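Local coordinates for protein succinylglutamate desuccinylase (Vibrio parahaemolyticus, PDB 2BCO) that probably catalyses the zinc-dependent hydrolysis of N-succinyl-L-glutamate to succinate and L-glutamate, the last step of arginine degradation by the AST pathway, at residues Pro69-Asp74 with Asn229-Leu234; Tyr260-Thr265 with Ala323-Cys328; Asn55-Cys60 with Arg138-Asp143; Phe273-Asp278 with Glu291-Asp296; Glu110-Leu115 with Leu127-Thr132. All coordinates share one frame; numbering follows the deposited sequence.

Contact 1 of 5, residues Pro69-Asp74 with Asn229-Leu234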
# COMPACT_ATOMS: atom_id res chain seq x y z
N PRO A 69 3.19 -8.14 5.77
CA PRO A 69 3.76 -8.01 4.42
C PRO A 69 5.28 -8.12 4.42
O PRO A 69 5.88 -8.60 3.45
CB PRO A 69 3.27 -6.63 3.96
CG PRO A 69 1.99 -6.45 4.73
CD PRO A 69 2.37 -6.96 6.10
N MSE A 70 5.90 -7.66 5.50
CA MSE A 70 7.35 -7.71 5.63
C MSE A 70 7.78 -9.18 5.61
O MSE A 70 8.78 -9.53 4.98
CB MSE A 70 7.80 -7.05 6.93
CG MSE A 70 7.26 -5.64 7.13
SE MSE A 70 7.92 -4.73 8.72
CE MSE A 70 8.35 -6.28 9.81
N GLU A 71 7.01 -10.03 6.29
CA GLU A 71 7.30 -11.46 6.34
C GLU A 71 7.14 -12.06 4.95
O GLU A 71 7.96 -12.88 4.53
CB GLU A 71 6.37 -12.19 7.32
CG GLU A 71 6.47 -11.75 8.78
CD GLU A 71 6.10 -12.89 9.76
OE1 GLU A 71 5.17 -12.71 10.58
OE2 GLU A 71 6.75 -13.96 9.68
N LEU A 72 6.08 -11.66 4.24
CA LEU A 72 5.84 -12.18 2.88
C LEU A 72 6.98 -11.77 1.96
O LEU A 72 7.48 -12.57 1.17
CB LEU A 72 4.52 -11.65 2.31
CG LEU A 72 3.25 -12.08 3.05
CD1 LEU A 72 2.03 -11.63 2.26
CD2 LEU A 72 3.24 -13.62 3.24
N VAL A 73 7.39 -10.51 2.06
CA VAL A 73 8.49 -10.00 1.25
C VAL A 73 9.75 -10.78 1.60
O VAL A 73 10.52 -11.17 0.73
CB VAL A 73 8.73 -8.48 1.49
CG1 VAL A 73 10.05 -8.04 0.85
CG2 VAL A 73 7.57 -7.67 0.91
N ASP A 74 9.96 -11.02 2.89
CA ASP A 74 11.15 -11.74 3.33
C ASP A 74 11.25 -13.15 2.74
O ASP A 74 12.34 -13.60 2.41
CB ASP A 74 11.18 -11.82 4.85
CG ASP A 74 12.44 -12.46 5.36
OD1 ASP A 74 13.52 -11.86 5.19
OD2 ASP A 74 12.35 -13.57 5.94
N ASN A 229 1.68 -13.43 12.92
CA ASN A 229 0.64 -12.99 12.00
C ASN A 229 -0.23 -14.14 11.49
O ASN A 229 0.17 -15.31 11.53
CB ASN A 229 1.25 -12.27 10.79
CG ASN A 229 1.70 -10.85 11.12
OD1 ASN A 229 0.90 -10.01 11.52
ND2 ASN A 229 2.99 -10.59 10.95
N ALA A 230 -1.42 -13.80 11.01
CA ALA A 230 -2.36 -14.78 10.46
C ALA A 230 -2.01 -14.95 8.98
O ALA A 230 -2.84 -14.72 8.11
CB ALA A 230 -3.80 -14.28 10.63
N LEU A 231 -0.77 -15.36 8.72
CA LEU A 231 -0.23 -15.52 7.37
C LEU A 231 -1.03 -16.31 6.33
O LEU A 231 -1.01 -15.97 5.15
CB LEU A 231 1.19 -16.09 7.45
CG LEU A 231 2.37 -15.12 7.35
CD1 LEU A 231 2.02 -13.77 7.97
CD2 LEU A 231 3.58 -15.72 8.04
N ASP A 232 -1.72 -17.35 6.77
CA ASP A 232 -2.50 -18.18 5.86
C ASP A 232 -3.61 -17.38 5.19
O ASP A 232 -3.97 -17.66 4.05
CB ASP A 232 -3.08 -19.39 6.61
CG ASP A 232 -1.99 -20.35 7.06
OD1 ASP A 232 -1.33 -20.93 6.17
OD2 ASP A 232 -1.78 -20.50 8.29
N ARG A 233 -4.13 -16.39 5.89
CA ARG A 233 -5.18 -15.55 5.34
C ARG A 233 -4.64 -14.65 4.23
O ARG A 233 -5.40 -13.96 3.57
CB ARG A 233 -5.81 -14.68 6.44
CG ARG A 233 -6.30 -15.47 7.65
CD ARG A 233 -7.16 -14.62 8.58
NE ARG A 233 -8.43 -14.26 7.96
CZ ARG A 233 -9.42 -13.62 8.58
NH1 ARG A 233 -9.28 -13.25 9.86
NH2 ARG A 233 -10.53 -13.33 7.93
N LEU A 234 -3.33 -14.67 4.01
CA LEU A 234 -2.74 -13.85 2.96
C LEU A 234 -2.17 -14.71 1.84
O LEU A 234 -1.50 -14.20 0.94
CB LEU A 234 -1.61 -12.98 3.53
CG LEU A 234 -2.03 -11.92 4.55
CD1 LEU A 234 -0.79 -11.20 5.07
CD2 LEU A 234 -2.99 -10.92 3.88
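Residues 69-74 lie on helix 68-81, whereas residues 229-234 pass through an inverse gamma turn at Ala230 into a 3-10 turn ending at Leu234, the N-cap of helix 235-245. The nearest CA atoms, of Leu72 and Leu231, are 8.3 Å apart, so side chains bridge the gap. Glu71 extends beyond CG and crosses Asn229 obliquely. Asn229 ND2 donates to Glu71 OE1 over 3.1 Å, at 160° about the hydrogen; the bond lies in the amide plane and uses the anti lone pair of OE1, with the carboxylate and amide planes 50° apart. The other oxygen, Glu71 OE2, approaches Leu231 CD2 at 4.0 Å. On the buried side, Leu72 CD1 meets Leu234 CD1 at 4.0 Å, the two leucines crossing at about a right angle. Gly227 N is also hydrogen-bonded to OE1, and Thr67 OG1 to ND2. Two N-H groups on one oxygen would favour an ionised Glu71, which ties the loop following the strand of the predicted catalytic Glu219 to the helix just after the zinc ligand Glu66.

Contact 2 of 5, residues Tyr260-Thr265 with Ala323-Cys328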
# COMPACT_ATOMS: atom_id res chain seq x y z
N TYR A 260 -15.48 0.60 -4.64
CA TYR A 260 -16.08 1.66 -3.84
C TYR A 260 -15.65 3.02 -4.38
O TYR A 260 -14.63 3.12 -5.05
CB TYR A 260 -15.64 1.56 -2.38
CG TYR A 260 -16.28 0.45 -1.58
CD1 TYR A 260 -17.56 0.59 -1.04
CD2 TYR A 260 -15.61 -0.75 -1.37
CE1 TYR A 260 -18.16 -0.44 -0.30
CE2 TYR A 260 -16.19 -1.79 -0.63
CZ TYR A 260 -17.46 -1.63 -0.10
OH TYR A 260 -18.04 -2.65 0.63
N ARG A 261 -16.43 4.05 -4.10
CA ARG A 261 -16.11 5.41 -4.51
C ARG A 261 -16.36 6.24 -3.26
O ARG A 261 -17.06 5.80 -2.35
CB ARG A 261 -17.00 5.90 -5.66
CG ARG A 261 -18.45 6.22 -5.29
CD ARG A 261 -19.21 6.82 -6.49
NE ARG A 261 -20.64 6.97 -6.25
CZ ARG A 261 -21.19 7.90 -5.48
NH1 ARG A 261 -20.44 8.79 -4.86
NH2 ARG A 261 -22.51 7.94 -5.33
N VAL A 262 -15.80 7.44 -3.21
CA VAL A 262 -16.00 8.28 -2.04
C VAL A 262 -17.32 9.07 -2.10
O VAL A 262 -17.46 10.00 -2.89
CB VAL A 262 -14.82 9.26 -1.87
CG1 VAL A 262 -15.07 10.18 -0.67
CG2 VAL A 262 -13.53 8.48 -1.71
N SER A 263 -18.28 8.68 -1.27
CA SER A 263 -19.57 9.37 -1.22
C SER A 263 -19.29 10.80 -0.82
O SER A 263 -19.68 11.74 -1.51
CB SER A 263 -20.50 8.72 -0.19
OG SER A 263 -20.73 7.36 -0.51
N ARG A 264 -18.61 10.97 0.31
CA ARG A 264 -18.24 12.29 0.79
C ARG A 264 -17.10 12.21 1.80
O ARG A 264 -16.84 11.16 2.39
CB ARG A 264 -19.45 13.02 1.39
CG ARG A 264 -20.18 12.29 2.50
CD ARG A 264 -21.62 12.78 2.56
NE ARG A 264 -22.37 12.16 3.65
CZ ARG A 264 -22.22 12.47 4.93
NH1 ARG A 264 -21.36 13.41 5.29
NH2 ARG A 264 -22.94 11.84 5.85
N THR A 265 -16.41 13.33 1.96
CA THR A 265 -15.28 13.42 2.87
C THR A 265 -15.67 14.26 4.09
O THR A 265 -16.19 15.37 3.94
CB THR A 265 -14.05 14.03 2.15
OG1 THR A 265 -12.92 14.03 3.02
CG2 THR A 265 -14.35 15.45 1.71
N ALA A 323 -11.57 13.80 8.95
CA ALA A 323 -11.76 12.87 10.06
C ALA A 323 -12.28 11.51 9.59
O ALA A 323 -12.18 10.53 10.33
CB ALA A 323 -12.73 13.47 11.06
N ALA A 324 -12.82 11.46 8.39
CA ALA A 324 -13.35 10.20 7.86
C ALA A 324 -13.75 10.25 6.39
O ALA A 324 -13.87 11.32 5.78
CB ALA A 324 -14.56 9.76 8.70
N LEU A 325 -13.95 9.06 5.84
CA LEU A 325 -14.35 8.90 4.46
C LEU A 325 -15.68 8.16 4.50
O LEU A 325 -15.86 7.26 5.30
CB LEU A 325 -13.32 8.06 3.71
CG LEU A 325 -12.59 8.63 2.49
CD1 LEU A 325 -12.56 10.15 2.51
CD2 LEU A 325 -11.18 8.06 2.46
N MSE A 326 -16.62 8.58 3.67
CA MSE A 326 -17.91 7.90 3.59
C MSE A 326 -17.87 7.33 2.18
O MSE A 326 -17.71 8.07 1.21
CB MSE A 326 -19.07 8.88 3.74
CG MSE A 326 -19.16 9.56 5.10
SE MSE A 326 -19.48 8.30 6.52
CE MSE A 326 -21.42 8.29 6.47
N VAL A 327 -18.00 6.02 2.07
CA VAL A 327 -17.94 5.37 0.77
C VAL A 327 -19.16 4.53 0.48
O VAL A 327 -19.97 4.26 1.37
CB VAL A 327 -16.69 4.48 0.69
CG1 VAL A 327 -15.46 5.31 1.04
CG2 VAL A 327 -16.83 3.31 1.64
N CYS A 328 -19.29 4.12 -0.78
CA CYS A 328 -20.40 3.30 -1.22
C CYS A 328 -20.00 2.58 -2.49
O CYS A 328 -19.19 3.09 -3.27
CB CYS A 328 -21.64 4.16 -1.48
SG CYS A 328 -21.41 5.44 -2.75
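Strand 260-262 runs antiparallel to strand 323-328, with axes 4.8 Å apart at closest approach and directions 140° apart, and the register slips by one at a classic beta bulge where Ser263 and Arg264 both face Met326. Met326 O accepts from Arg264 N at 3.2 Å, in the carbonyl plane on a lone pair, and only weakly from Ser263 N, while Met326 N returns a bond to Arg264 O. Before the bulge, Arg261 and Cys328 form a hydrogen-bonded pair. The Arg261 chain is extended from CG to NE, and its guanidinium lies with one face over Cys328, the sulfur SG being 3.7 Å from Arg261 CZ. On the same side of the ladder, Arg264 and Met326 run side by side in one direction, Arg264 CG touching Met326 CB at 3.8 Å; the far end of Arg264 forms a salt bridge with Glu308. On the opposite face, Val262 CG1 lies 4.1 Å from Leu325 CD1. Tyr260 CD1 meets Val327 CG2 at 3.9 Å, and Tyr260 OH is hydrogen-bonded to His163. Met326 packs on Ile310 of strand 309-311 within the barrel-sandwich hybrid domain. Tyr260 also bonds through its backbone to the parallel strand 192-195 of the catalytic domain, whose Leu194 touches Val262 and Val327.

Contact 3 of 5, residues Asn55-Cys60 with Arg138-Asp143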
# COMPACT_ATOMS: atom_id res chain seq x y z
N ASN A 55 8.28 -2.95 -14.03
CA ASN A 55 9.15 -2.34 -13.04
C ASN A 55 8.26 -2.14 -11.83
O ASN A 55 7.50 -1.18 -11.74
CB ASN A 55 9.69 -1.02 -13.57
CG ASN A 55 10.63 -1.23 -14.74
OD1 ASN A 55 11.77 -1.65 -14.57
ND2 ASN A 55 10.14 -0.96 -15.95
N ILE A 56 8.34 -3.09 -10.92
CA ILE A 56 7.51 -3.08 -9.72
C ILE A 56 8.22 -2.70 -8.44
O ILE A 56 9.22 -3.31 -8.06
CB ILE A 56 6.88 -4.47 -9.48
CG1 ILE A 56 6.35 -5.05 -10.79
CG2 ILE A 56 5.77 -4.35 -8.44
CD1 ILE A 56 5.84 -6.48 -10.65
N ILE A 57 7.69 -1.68 -7.78
CA ILE A 57 8.23 -1.26 -6.50
C ILE A 57 7.33 -1.97 -5.50
O ILE A 57 6.12 -1.83 -5.56
CB ILE A 57 8.10 0.25 -6.26
CG1 ILE A 57 9.00 1.02 -7.23
CG2 ILE A 57 8.46 0.59 -4.81
CD1 ILE A 57 8.87 2.54 -7.09
N ILE A 58 7.92 -2.74 -4.61
CA ILE A 58 7.12 -3.44 -3.61
C ILE A 58 7.61 -2.95 -2.26
O ILE A 58 8.65 -3.39 -1.77
CB ILE A 58 7.31 -4.97 -3.73
CG1 ILE A 58 6.94 -5.42 -5.16
CG2 ILE A 58 6.44 -5.69 -2.70
CD1 ILE A 58 7.41 -6.83 -5.50
N SER A 59 6.87 -2.04 -1.65
CA SER A 59 7.28 -1.52 -0.35
C SER A 59 6.42 -2.02 0.79
O SER A 59 5.24 -2.33 0.63
CB SER A 59 7.30 0.02 -0.37
OG SER A 59 6.04 0.58 -0.68
N CYS A 60 7.03 -2.11 1.95
CA CYS A 60 6.32 -2.54 3.14
C CYS A 60 6.94 -1.80 4.31
O CYS A 60 8.03 -1.23 4.19
CB CYS A 60 6.47 -4.05 3.34
SG CYS A 60 8.15 -4.58 3.56
N ARG A 138 12.51 7.72 -7.94
CA ARG A 138 13.07 8.39 -9.10
C ARG A 138 14.11 7.52 -9.80
O ARG A 138 14.02 7.30 -11.01
CB ARG A 138 13.71 9.71 -8.67
CG ARG A 138 14.23 10.56 -9.82
CD ARG A 138 15.23 11.58 -9.31
NE ARG A 138 16.40 10.94 -8.72
CZ ARG A 138 17.34 11.58 -8.04
NH1 ARG A 138 17.24 12.89 -7.85
NH2 ARG A 138 18.38 10.93 -7.54
N ASP A 139 15.08 7.01 -9.04
CA ASP A 139 16.14 6.19 -9.60
C ASP A 139 15.65 4.89 -10.23
O ASP A 139 16.19 4.44 -11.24
CB ASP A 139 17.19 5.85 -8.54
CG ASP A 139 18.00 7.06 -8.10
OD1 ASP A 139 17.84 8.15 -8.70
OD2 ASP A 139 18.81 6.91 -7.16
N PHE A 140 14.64 4.29 -9.63
CA PHE A 140 14.11 3.03 -10.14
C PHE A 140 13.29 3.20 -11.42
O PHE A 140 13.40 2.39 -12.33
CB PHE A 140 13.25 2.37 -9.06
CG PHE A 140 12.76 1.01 -9.43
CD1 PHE A 140 13.65 -0.06 -9.56
CD2 PHE A 140 11.41 0.78 -9.66
CE1 PHE A 140 13.20 -1.33 -9.91
CE2 PHE A 140 10.94 -0.49 -10.01
CZ PHE A 140 11.84 -1.55 -10.14
N TYR A 141 12.47 4.24 -11.48
CA TYR A 141 11.65 4.47 -12.67
C TYR A 141 12.39 5.21 -13.78
O TYR A 141 11.87 5.32 -14.90
CB TYR A 141 10.37 5.24 -12.32
CG TYR A 141 9.35 4.44 -11.55
CD1 TYR A 141 9.14 3.08 -11.82
CD2 TYR A 141 8.54 5.05 -10.58
CE1 TYR A 141 8.15 2.35 -11.14
CE2 TYR A 141 7.55 4.33 -9.91
CZ TYR A 141 7.36 2.98 -10.19
OH TYR A 141 6.38 2.27 -9.51
N GLN A 142 13.59 5.71 -13.49
CA GLN A 142 14.35 6.44 -14.50
C GLN A 142 14.59 5.58 -15.74
O GLN A 142 15.02 4.43 -15.64
CB GLN A 142 15.70 6.90 -13.92
CG GLN A 142 16.52 7.73 -14.90
CD GLN A 142 17.92 8.03 -14.40
OE1 GLN A 142 18.10 8.62 -13.33
NE2 GLN A 142 18.93 7.64 -15.17
N ASP A 143 14.28 6.15 -16.90
CA ASP A 143 14.45 5.45 -18.17
C ASP A 143 13.62 4.17 -18.27
O ASP A 143 14.12 3.12 -18.69
CB ASP A 143 15.93 5.12 -18.43
CG ASP A 143 16.82 6.35 -18.40
OD1 ASP A 143 16.44 7.38 -18.98
OD2 ASP A 143 17.91 6.27 -17.79
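Asp139 OD1 is gripped by two nitrogens of one residue: Arg138 NE and Arg138 NH2 both reach it at 3.1 Å, a side-on salt bridge in the guanidinium plane, with NH2 on the syn lone pair and NE above the carboxylate plane. This grip is at the exposed side of helix 125-141; the side turned to strand 55-60 is buried, and no hydrogen bond crosses there. Phe140, its CG anti to the backbone N (chi1 -174°), reaches the strand edge-on, with CE2 3.6 Å from Asn55 C and Ile56 N in the ring plane. Ile57 slides past it in the opposite direction, its CG1 3.4 Å from Phe140 CD2. Further out, Ile57 CD1 rests obliquely against the neighbouring ring, 3.5 Å from Tyr141 CZ, while Asn55 O lies in the plane of that ring, 3.6 Å from Tyr141 CE1. The contact seats the end of the helix on a strand running parallel to both its neighbours, 90-95 and 149-157. Tyr141 OH is hydrogen-bonded to Trp150 O, and Asn55 ND2 to Thr148 OG1, which satisfies these buried polar groups. Cohesion between helix and strand is mainly apolar, perhaps aided by the partly positive Tyr141 edge facing the Asn55 carbonyl.

Contact 4 of 5, residues Phe273-Asp278 with Glu291-Asp296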
# COMPACT_ATOMS: atom_id res chain seq x y z
N PHE A 273 -15.78 17.79 18.57
CA PHE A 273 -16.09 16.84 17.50
C PHE A 273 -15.94 15.42 18.05
O PHE A 273 -15.05 15.16 18.86
CB PHE A 273 -15.08 17.07 16.36
CG PHE A 273 -15.24 16.13 15.20
CD1 PHE A 273 -16.02 16.48 14.10
CD2 PHE A 273 -14.58 14.90 15.19
CE1 PHE A 273 -16.14 15.62 13.00
CE2 PHE A 273 -14.69 14.03 14.09
CZ PHE A 273 -15.47 14.39 13.00
N ASP A 274 -16.81 14.51 17.63
CA ASP A 274 -16.71 13.13 18.09
C ASP A 274 -17.67 12.21 17.35
O ASP A 274 -18.53 12.67 16.60
CB ASP A 274 -16.97 13.04 19.60
CG ASP A 274 -16.19 11.91 20.27
OD1 ASP A 274 -15.82 10.94 19.59
OD2 ASP A 274 -15.96 12.00 21.49
N PHE A 275 -17.52 10.91 17.57
CA PHE A 275 -18.37 9.91 16.94
C PHE A 275 -19.11 9.17 18.04
O PHE A 275 -18.68 9.19 19.19
CB PHE A 275 -17.52 8.92 16.16
CG PHE A 275 -16.70 9.54 15.07
CD1 PHE A 275 -17.30 10.20 14.00
CD2 PHE A 275 -15.30 9.44 15.10
CE1 PHE A 275 -16.54 10.75 12.97
CE2 PHE A 275 -14.53 9.99 14.07
CZ PHE A 275 -15.15 10.64 13.01
N MSE A 276 -20.22 8.52 17.70
CA MSE A 276 -20.98 7.78 18.70
C MSE A 276 -20.44 6.37 18.89
O MSE A 276 -20.55 5.80 19.98
CB MSE A 276 -22.45 7.73 18.31
CG MSE A 276 -23.09 9.09 18.17
SE MSE A 276 -25.00 8.98 17.84
CE MSE A 276 -25.65 9.38 19.62
N PHE A 277 -19.85 5.81 17.83
CA PHE A 277 -19.28 4.47 17.90
C PHE A 277 -17.97 4.47 18.68
O PHE A 277 -17.35 5.51 18.86
CB PHE A 277 -19.06 3.90 16.48
CG PHE A 277 -18.40 4.87 15.50
CD1 PHE A 277 -17.06 5.22 15.63
CD2 PHE A 277 -19.15 5.43 14.46
CE1 PHE A 277 -16.45 6.12 14.72
CE2 PHE A 277 -18.56 6.33 13.55
CZ PHE A 277 -17.21 6.67 13.68
N ASP A 278 -17.56 3.29 19.13
CA ASP A 278 -16.33 3.13 19.89
C ASP A 278 -15.09 3.24 19.02
O ASP A 278 -15.18 3.17 17.79
CB ASP A 278 -16.32 1.78 20.61
CG ASP A 278 -17.26 1.73 21.79
OD1 ASP A 278 -17.40 0.65 22.40
OD2 ASP A 278 -17.87 2.78 22.10
N GLU A 291 -29.12 8.14 9.69
CA GLU A 291 -28.62 7.69 10.98
C GLU A 291 -27.50 8.61 11.46
O GLU A 291 -26.60 8.95 10.69
CB GLU A 291 -28.08 6.27 10.88
CG GLU A 291 -27.75 5.66 12.24
CD GLU A 291 -27.03 4.35 12.12
OE1 GLU A 291 -27.27 3.62 11.14
OE2 GLU A 291 -26.23 4.04 13.03
N VAL A 292 -27.57 9.04 12.72
CA VAL A 292 -26.54 9.91 13.27
C VAL A 292 -25.45 9.03 13.84
O VAL A 292 -25.73 8.03 14.50
CB VAL A 292 -27.11 10.83 14.38
CG1 VAL A 292 -28.24 11.69 13.82
CG2 VAL A 292 -27.62 9.99 15.54
N PHE A 293 -24.20 9.39 13.59
CA PHE A 293 -23.09 8.59 14.09
C PHE A 293 -22.01 9.46 14.73
O PHE A 293 -20.96 8.96 15.13
CB PHE A 293 -22.49 7.75 12.96
CG PHE A 293 -22.03 8.57 11.79
CD1 PHE A 293 -20.74 9.08 11.74
CD2 PHE A 293 -22.90 8.85 10.73
CE1 PHE A 293 -20.31 9.85 10.66
CE2 PHE A 293 -22.48 9.62 9.64
CZ PHE A 293 -21.18 10.12 9.60
N GLY A 294 -22.28 10.75 14.81
CA GLY A 294 -21.32 11.66 15.41
C GLY A 294 -21.84 13.08 15.38
O GLY A 294 -23.02 13.31 15.13
N HIS A 295 -20.96 14.03 15.64
CA HIS A 295 -21.35 15.42 15.64
C HIS A 295 -20.12 16.32 15.54
O HIS A 295 -19.03 15.98 16.02
CB HIS A 295 -22.14 15.74 16.91
CG HIS A 295 -21.33 15.65 18.17
ND1 HIS A 295 -20.47 16.65 18.57
CD2 HIS A 295 -21.23 14.67 19.09
CE1 HIS A 295 -19.88 16.29 19.70
NE2 HIS A 295 -20.32 15.09 20.04
N ASP A 296 -20.30 17.46 14.88
CA ASP A 296 -19.23 18.43 14.70
C ASP A 296 -19.79 19.74 15.22
O ASP A 296 -20.58 20.41 14.54
CB ASP A 296 -18.88 18.55 13.21
CG ASP A 296 -17.53 19.19 12.98
OD1 ASP A 296 -17.18 20.14 13.71
OD2 ASP A 296 -16.82 18.74 12.06
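Phe273 presents its ring edge to the carboxylate of Asp296, the two planes 77° apart, with CD1 only 3.1 Å from Asp296 OD2. Phe277 carries Phe275 CB over one face, offset toward the rim, and its own CE2 comes to 3.9 Å from Phe293 CD1, the two side chains lying alongside and pointing the same way. Phe275 CD1 lies at the edge of the Phe293 ring, which stacks on Phe287, and one face of the His295 imidazole lies over Asp274 N. Apart from Phe277, in the loop that follows, these groups lie on two strands of the antiparallel sheet 273-275, 292-296 and 299-302 in the barrel-sandwich hybrid domain. Asp274 and His295 form the hydrogen-bonded pair between the first two, His295 N being 2.9 Å from Asp274 O. At the next, non-hydrogen-bonded pair, Phe275 CA and Gly294 CA come within 3.8 Å, an approach that glycine permits; Phe293 and Gly294 form a classic bulge opposite Leu301. Just beyond the strand, Met276 N donates to Phe293 O at 2.7 Å, from above the carbonyl plane. Asp274 OD1 accepts from Phe275 N, whereas the Asp296 carboxylate is held by His270 ND1 and Leu269 N. Selenomethionine Met276 bends at chi3 (101°), setting SE 3.6 Å from Val292 CG2.

Contact 5 of 5, residues Glu110-Leu115 with Leu127-Thr132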
# COMPACT_ATOMS: atom_id res chain seq x y z
N GLU A 110 6.38 11.16 13.36
CA GLU A 110 5.18 11.48 12.59
C GLU A 110 4.85 10.38 11.56
O GLU A 110 5.73 9.69 11.08
CB GLU A 110 5.38 12.81 11.87
CG GLU A 110 4.13 13.64 11.73
CD GLU A 110 4.29 14.78 10.75
OE1 GLU A 110 5.37 15.40 10.76
OE2 GLU A 110 3.35 15.06 9.97
N ASN A 111 3.57 10.24 11.24
CA ASN A 111 3.09 9.24 10.27
C ASN A 111 3.84 9.43 8.95
O ASN A 111 3.65 10.41 8.25
CB ASN A 111 1.59 9.43 10.02
CG ASN A 111 0.98 8.35 9.12
OD1 ASN A 111 1.67 7.62 8.42
ND2 ASN A 111 -0.34 8.26 9.14
N LEU A 112 4.68 8.46 8.60
CA LEU A 112 5.47 8.56 7.38
C LEU A 112 4.60 8.70 6.12
O LEU A 112 4.98 9.37 5.15
CB LEU A 112 6.35 7.31 7.25
CG LEU A 112 7.67 7.36 6.48
CD1 LEU A 112 8.19 5.94 6.28
CD2 LEU A 112 7.50 8.03 5.15
N ASN A 113 3.41 8.11 6.13
CA ASN A 113 2.56 8.15 4.96
C ASN A 113 1.69 9.40 4.77
O ASN A 113 0.67 9.35 4.10
CB ASN A 113 1.70 6.88 4.91
CG ASN A 113 1.57 6.35 3.51
OD1 ASN A 113 2.48 6.49 2.69
ND2 ASN A 113 0.45 5.72 3.22
N ARG A 114 2.12 10.51 5.36
CA ARG A 114 1.44 11.79 5.23
C ARG A 114 2.46 12.83 4.78
O ARG A 114 2.15 14.00 4.62
CB ARG A 114 0.84 12.21 6.57
CG ARG A 114 -0.57 11.69 6.81
CD ARG A 114 -0.99 11.85 8.27
NE ARG A 114 -2.27 11.19 8.54
CZ ARG A 114 -2.71 10.87 9.75
NH1 ARG A 114 -1.98 11.14 10.82
NH2 ARG A 114 -3.88 10.26 9.89
N LEU A 115 3.69 12.38 4.55
CA LEU A 115 4.79 13.26 4.20
C LEU A 115 5.27 13.31 2.76
O LEU A 115 6.35 13.82 2.50
CB LEU A 115 5.98 12.92 5.10
CG LEU A 115 5.65 12.88 6.59
CD1 LEU A 115 6.88 12.48 7.39
CD2 LEU A 115 5.15 14.25 7.03
N LEU A 127 10.38 12.58 7.91
CA LEU A 127 10.49 13.50 6.78
C LEU A 127 11.73 13.14 5.95
O LEU A 127 11.65 13.01 4.72
CB LEU A 127 10.61 14.95 7.26
CG LEU A 127 9.90 16.04 6.44
CD1 LEU A 127 10.65 17.37 6.59
CD2 LEU A 127 9.82 15.66 4.98
N ALA A 128 12.85 12.98 6.64
CA ALA A 128 14.11 12.62 6.00
C ALA A 128 13.98 11.28 5.28
O ALA A 128 14.55 11.10 4.20
CB ALA A 128 15.22 12.55 7.04
N ILE A 129 13.23 10.36 5.88
CA ILE A 129 13.02 9.05 5.28
C ILE A 129 12.22 9.23 3.98
O ILE A 129 12.61 8.74 2.93
CB ILE A 129 12.20 8.11 6.22
CG1 ILE A 129 12.91 7.94 7.57
CG2 ILE A 129 12.02 6.75 5.56
CD1 ILE A 129 14.28 7.33 7.47
N ALA A 130 11.10 9.94 4.08
CA ALA A 130 10.26 10.18 2.92
C ALA A 130 11.11 10.82 1.81
O ALA A 130 10.98 10.48 0.63
CB ALA A 130 9.09 11.10 3.30
N ASP A 131 11.99 11.74 2.21
CA ASP A 131 12.87 12.42 1.27
C ASP A 131 13.71 11.38 0.53
O ASP A 131 13.89 11.46 -0.69
CB ASP A 131 13.76 13.42 2.02
CG ASP A 131 13.26 14.86 1.93
OD1 ASP A 131 12.09 15.12 2.27
OD2 ASP A 131 14.04 15.73 1.52
N THR A 132 14.22 10.39 1.27
CA THR A 132 15.02 9.33 0.66
C THR A 132 14.16 8.42 -0.23
O THR A 132 14.61 7.96 -1.27
CB THR A 132 15.71 8.44 1.72
OG1 THR A 132 16.64 9.22 2.47
CG2 THR A 132 16.44 7.28 1.05
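Leu112 holds CG anti to its backbone N (chi1 -153°), whereas Leu115 holds CG anti to its carbonyl carbon (chi1 -51°), and with these different settings both leucines reach helix 125-141. The branches of Leu112 divide the work. Its CD1 meets Ile129 CG2 at 4.0 Å, the two side chains crossing at about a right angle, while its CD2 lies 3.9 Å from Ala130 CB. That same methyl, Ala130 CB, is 4.0 Å from Leu115 CB, so the small alanine is touched by both leucines. Leu115 CD1 approaches the helix backbone itself, 3.5 Å from Leu127 N, a group that is hydrogen-bonded to Thr124 OG1. No hydrogen bond joins the two segments. The segment 110-115 is a loop with a short 3-10 turn at 112-114, introduced by an Asx turn in which Asn111 OD1 accepts from Asn113 N at 2.9 Å, the donor standing above the carbonyl plane. Asn111 OD1 is also hydrogen-bonded to His63 NE2, which makes Asn111 a second-shell residue of the zinc site and probably helps to fix the rotation of that histidine. Asn113 OD1 is engaged by Phe203 N. Around the border of the contact, Leu112 and Leu115 also touch Glu126, and Glu126 OE1 is hydrogen-bonded to Glu110 N.

Contacts 1, 3 and 5 belong to the zinc-binding catalytic domain, contacts 2 and 4 to the barrel-sandwich hybrid domain. Strand 55-60 of contact 3 and helix 68-81 of contact 1 touch directly, Met70 CG lying 3.8 Å from Cys60 SG, and the zinc ligands His63 and Glu66 fall between them in the chain. Contacts 3 and 5 use the same helix, 125-141, with centres about 17 Å apart. Contact 5 approaches the metal from one loop, the side chain of Leu112 about 9 Å from the zinc ion, and contact 1 from another, that of Asn229 about 12 Å away. Contacts 2 and 4 pack together through Met326 CE and Phe293 CE2 at 3.6 Å; the side chain of Leu325 is about 10 Å from that of Glu219, the predicted catalytic residue.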